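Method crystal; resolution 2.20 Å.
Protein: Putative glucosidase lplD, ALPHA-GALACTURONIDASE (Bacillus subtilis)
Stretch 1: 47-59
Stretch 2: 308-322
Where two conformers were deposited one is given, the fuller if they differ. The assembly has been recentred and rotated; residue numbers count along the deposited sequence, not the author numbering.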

# COMPACT_ATOMS: atom_id res chain seq x y z
N GLN A 47 2.29 8.55 -47.83
CA GLN A 47 2.13 9.54 -48.90
C GLN A 47 0.72 9.48 -49.47
O GLN A 47 0.11 10.51 -49.76
CB GLN A 47 3.17 9.31 -50.00
CG GLN A 47 3.33 10.47 -50.98
CD GLN A 47 4.46 10.25 -51.99
OE1 GLN A 47 4.65 9.13 -52.48
NE2 GLN A 47 5.19 11.30 -52.29
N LYS A 48 0.20 8.27 -49.62
CA LYS A 48 -1.16 8.08 -50.08
C LYS A 48 -2.23 8.59 -49.10
O LYS A 48 -3.23 9.18 -49.51
CB LYS A 48 -1.39 6.61 -50.42
CG LYS A 48 -0.65 6.18 -51.67
CD LYS A 48 -0.77 4.69 -51.88
CE LYS A 48 0.09 4.25 -53.05
NZ LYS A 48 -0.10 2.80 -53.32
N ASN A 49 -2.03 8.36 -47.81
CA ASN A 49 -2.89 8.96 -46.81
C ASN A 49 -2.78 10.47 -46.81
O ASN A 49 -3.72 11.19 -46.46
CB ASN A 49 -2.57 8.42 -45.42
CG ASN A 49 -3.34 7.16 -45.10
OD1 ASN A 49 -4.38 6.91 -45.70
ND2 ASN A 49 -2.83 6.36 -44.16
N GLU A 50 -1.62 10.98 -47.19
CA GLU A 50 -1.45 12.42 -47.24
C GLU A 50 -2.32 13.01 -48.35
O GLU A 50 -2.92 14.06 -48.17
CB GLU A 50 0.02 12.78 -47.46
CG GLU A 50 0.22 14.23 -47.76
CD GLU A 50 1.44 14.46 -48.61
OE1 GLU A 50 2.58 14.43 -48.08
OE2 GLU A 50 1.26 14.67 -49.83
N VAL A 51 -2.38 12.33 -49.49
CA VAL A 51 -3.15 12.83 -50.63
C VAL A 51 -4.65 12.69 -50.37
O VAL A 51 -5.42 13.60 -50.62
CB VAL A 51 -2.76 12.09 -51.95
CG1 VAL A 51 -3.68 12.50 -53.09
CG2 VAL A 51 -1.30 12.36 -52.30
N ILE A 52 -5.07 11.53 -49.88
CA ILE A 52 -6.46 11.36 -49.47
C ILE A 52 -6.83 12.35 -48.36
O ILE A 52 -7.90 12.95 -48.37
CB ILE A 52 -6.70 9.94 -49.00
CG1 ILE A 52 -6.53 8.96 -50.17
CG2 ILE A 52 -8.06 9.81 -48.33
CD1 ILE A 52 -6.33 7.51 -49.72
N GLY A 53 -5.93 12.56 -47.41
CA GLY A 53 -6.22 13.47 -46.31
C GLY A 53 -6.47 14.90 -46.77
O GLY A 53 -7.41 15.57 -46.30
N ASN A 54 -5.62 15.37 -47.67
CA ASN A 54 -5.72 16.72 -48.20
C ASN A 54 -6.87 16.90 -49.20
O ASN A 54 -7.10 17.99 -49.70
CB ASN A 54 -4.38 17.17 -48.81
CG ASN A 54 -3.35 17.47 -47.76
OD1 ASN A 54 -3.69 17.92 -46.67
ND2 ASN A 54 -2.08 17.22 -48.07
N HIS A 55 -7.59 15.82 -49.47
CA HIS A 55 -8.83 15.90 -50.25
C HIS A 55 -10.04 15.77 -49.33
O HIS A 55 -11.16 15.67 -49.81
CB HIS A 55 -8.92 14.76 -51.27
CG HIS A 55 -8.04 14.92 -52.47
ND1 HIS A 55 -7.77 16.14 -53.04
CD2 HIS A 55 -7.39 14.00 -53.23
CE1 HIS A 55 -6.99 15.98 -54.09
NE2 HIS A 55 -6.74 14.69 -54.23
N SER A 56 -9.81 15.74 -48.02
CA SER A 56 -10.91 15.51 -47.08
C SER A 56 -11.30 16.78 -46.31
O SER A 56 -10.45 17.51 -45.81
CB SER A 56 -10.55 14.38 -46.09
OG SER A 56 -10.11 13.19 -46.74
N GLY A 57 -12.60 17.04 -46.21
CA GLY A 57 -13.08 18.15 -45.39
C GLY A 57 -12.79 19.54 -45.92
O GLY A 57 -12.49 19.73 -47.09
N ASN A 58 -12.87 20.52 -45.02
CA ASN A 58 -12.88 21.94 -45.40
C ASN A 58 -11.52 22.51 -45.76
O ASN A 58 -11.42 23.70 -46.04
CB ASN A 58 -13.44 22.79 -44.26
CG ASN A 58 -14.47 22.05 -43.42
OD1 ASN A 58 -14.89 22.54 -42.36
ND2 ASN A 58 -14.90 20.87 -43.87
N GLY A 59 -10.48 21.69 -45.75
CA GLY A 59 -9.12 22.22 -45.70
C GLY A 59 -8.82 22.51 -44.23
O GLY A 59 -7.85 23.18 -43.89
N GLU A 308 -9.03 -0.13 -52.47
CA GLU A 308 -9.87 1.00 -52.11
C GLU A 308 -9.04 2.28 -52.04
O GLU A 308 -9.43 3.33 -52.58
CB GLU A 308 -10.60 0.77 -50.79
CG GLU A 308 -11.86 1.62 -50.68
CD GLU A 308 -12.14 2.14 -49.28
OE1 GLU A 308 -11.54 1.63 -48.30
OE2 GLU A 308 -12.97 3.08 -49.15
N THR A 309 -7.89 2.20 -51.38
CA THR A 309 -6.98 3.35 -51.32
C THR A 309 -6.60 3.87 -52.72
O THR A 309 -6.59 5.08 -52.96
CB THR A 309 -5.70 3.01 -50.57
OG1 THR A 309 -5.99 2.78 -49.17
CG2 THR A 309 -4.67 4.15 -50.73
N GLU A 310 -6.27 2.97 -53.63
CA GLU A 310 -5.89 3.40 -54.98
C GLU A 310 -7.09 4.03 -55.69
O GLU A 310 -6.93 4.92 -56.52
CB GLU A 310 -5.32 2.23 -55.80
CG GLU A 310 -3.96 1.72 -55.31
CD GLU A 310 -2.94 2.84 -55.11
OE1 GLU A 310 -2.76 3.66 -56.05
OE2 GLU A 310 -2.31 2.89 -54.03
N ARG A 311 -8.28 3.58 -55.33
CA ARG A 311 -9.52 4.11 -55.89
C ARG A 311 -9.65 5.58 -55.55
O ARG A 311 -9.79 6.43 -56.44
CB ARG A 311 -10.71 3.34 -55.33
CG ARG A 311 -11.84 3.12 -56.31
CD ARG A 311 -12.98 2.34 -55.65
NE ARG A 311 -13.63 3.15 -54.62
CZ ARG A 311 -14.37 2.66 -53.62
NH1 ARG A 311 -14.55 1.35 -53.50
NH2 ARG A 311 -14.92 3.49 -52.74
N LEU A 312 -9.60 5.89 -54.26
CA LEU A 312 -9.70 7.26 -53.80
C LEU A 312 -8.61 8.13 -54.43
O LEU A 312 -8.85 9.27 -54.78
CB LEU A 312 -9.64 7.34 -52.27
CG LEU A 312 -10.72 6.54 -51.51
CD1 LEU A 312 -10.39 6.43 -50.02
CD2 LEU A 312 -12.11 7.13 -51.71
N ILE A 313 -7.41 7.59 -54.58
CA ILE A 313 -6.33 8.36 -55.18
C ILE A 313 -6.59 8.66 -56.66
O ILE A 313 -6.26 9.73 -57.15
CB ILE A 313 -4.97 7.66 -55.02
CG1 ILE A 313 -4.52 7.73 -53.55
CG2 ILE A 313 -3.94 8.28 -55.96
CD1 ILE A 313 -3.22 7.02 -53.26
N VAL A 314 -7.18 7.70 -57.36
CA VAL A 314 -7.53 7.87 -58.77
C VAL A 314 -8.67 8.86 -58.96
O VAL A 314 -8.59 9.75 -59.80
CB VAL A 314 -7.97 6.52 -59.39
CG1 VAL A 314 -8.89 6.75 -60.57
CG2 VAL A 314 -6.75 5.69 -59.78
N GLN A 315 -9.72 8.69 -58.16
CA GLN A 315 -10.88 9.57 -58.20
C GLN A 315 -10.63 10.88 -57.46
O GLN A 315 -11.51 11.72 -57.36
CB GLN A 315 -12.07 8.85 -57.58
CG GLN A 315 -12.51 7.63 -58.35
CD GLN A 315 -13.39 6.72 -57.53
OE1 GLN A 315 -13.47 6.87 -56.32
NE2 GLN A 315 -14.05 5.78 -58.19
N GLN A 316 -9.42 11.04 -56.93
CA GLN A 316 -9.06 12.26 -56.22
C GLN A 316 -10.06 12.61 -55.11
O GLN A 316 -10.30 13.77 -54.83
CB GLN A 316 -8.88 13.42 -57.21
CG GLN A 316 -7.98 13.06 -58.38
CD GLN A 316 -7.35 14.26 -59.06
OE1 GLN A 316 -7.72 14.62 -60.18
NE2 GLN A 316 -6.39 14.90 -58.39
N ARG A 317 -10.63 11.58 -54.49
CA ARG A 317 -11.55 11.77 -53.38
C ARG A 317 -10.84 11.67 -52.02
O ARG A 317 -9.74 11.11 -51.93
CB ARG A 317 -12.69 10.74 -53.44
CG ARG A 317 -13.60 10.94 -54.63
CD ARG A 317 -14.26 9.65 -55.04
NE ARG A 317 -15.34 9.29 -54.13
N GLY A 318 -11.48 12.23 -50.99
CA GLY A 318 -11.02 12.12 -49.60
C GLY A 318 -11.81 11.05 -48.87
O GLY A 318 -12.55 10.29 -49.50
N VAL A 319 -11.64 10.95 -47.56
CA VAL A 319 -12.39 9.96 -46.79
C VAL A 319 -13.84 10.39 -46.68
O VAL A 319 -14.18 11.55 -46.90
CB VAL A 319 -11.82 9.76 -45.37
CG1 VAL A 319 -10.35 9.39 -45.42
CG2 VAL A 319 -12.03 11.02 -44.53
N ALA A 320 -14.71 9.45 -46.32
CA ALA A 320 -16.09 9.78 -45.98
C ALA A 320 -16.14 10.79 -44.84
O ALA A 320 -15.55 10.59 -43.77
CB ALA A 320 -16.86 8.51 -45.59
N GLU A 321 -16.85 11.89 -45.06
CA GLU A 321 -17.09 12.85 -44.00
C GLU A 321 -18.21 12.35 -43.11
O GLU A 321 -19.29 12.91 -43.07
CB GLU A 321 -17.45 14.22 -44.58
CG GLU A 321 -16.26 15.12 -44.90
CD GLU A 321 -16.70 16.51 -45.30
OE1 GLU A 321 -17.66 16.61 -46.10
OE2 GLU A 321 -16.11 17.51 -44.82
N LYS A 322 -17.92 11.27 -42.38
CA LYS A 322 -18.92 10.61 -41.54
C LYS A 322 -18.28 10.15 -40.22
O LYS A 322 -17.18 9.62 -40.22
CB LYS A 322 -19.50 9.41 -42.29
CG LYS A 322 -20.80 8.89 -41.72
CD LYS A 322 -21.36 7.77 -42.58
CE LYS A 322 -22.83 7.49 -42.26
NZ LYS A 322 -23.02 6.49 -41.18
O HOH W 1 -5.67 11.76 -55.78

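Two helix ends and the loops that follow them meet here, more than 250 residues apart in sequence. The axes of helices 47-53 and 308-314 approach to 9.7 Å and cross at 47°. Together the stretches bury 662 Å².

Lys48 opens the contact. Its CA-to-CB bond points toward the other helix, and the chain is extended, m then t throughout. NZ forms a salt bridge with Glu310, whose CA-to-CB bond points away but whose m, m rotamer brings the carboxylate back. The hydrogen bond from Lys48 NZ to Glu310 OE2 is very short, 2.3 Å. The aliphatic part of the lysine packs as well: Lys48 CG lies 3.1 Å from Ile313 CD1, a tight approach.

Ile52 is buried and has the largest covered area of the contact. Ile52 CG1 sits 4.1 Å from both Leu312 CB and Ile313 CG1. Ile52 CG2 lies 3.7 Å from Val319 CG1. A branched apolar side chain can thus meet both the helix and the loop beyond it.

His55 points toward stretch 2. Gln316 O lies over one face of its ring, 3.3 Å from His55 CD2. A water donates to Ile313 O at 2.5 Å and makes a weak 3.5 Å hydrogen bond with His55 NE2.

Ser56 ties the loops together. Its OG donates to Ile52 O at 2.8 Å and accepts from Val319 N, also at 2.8 Å. A small hydroxyl can do both in this buried place. Gly318 fits closely alongside: its CA makes CA-H...O contacts with Ile52 O at 3.5 Å and His55 O at 3.6 Å. A CB there would clash with Ser56 OG and His55 O.

Gly57 has positive phi, which favours glycine. Its CA lies 3.1 Å from Glu321 OE2, at the exposed end of the contact.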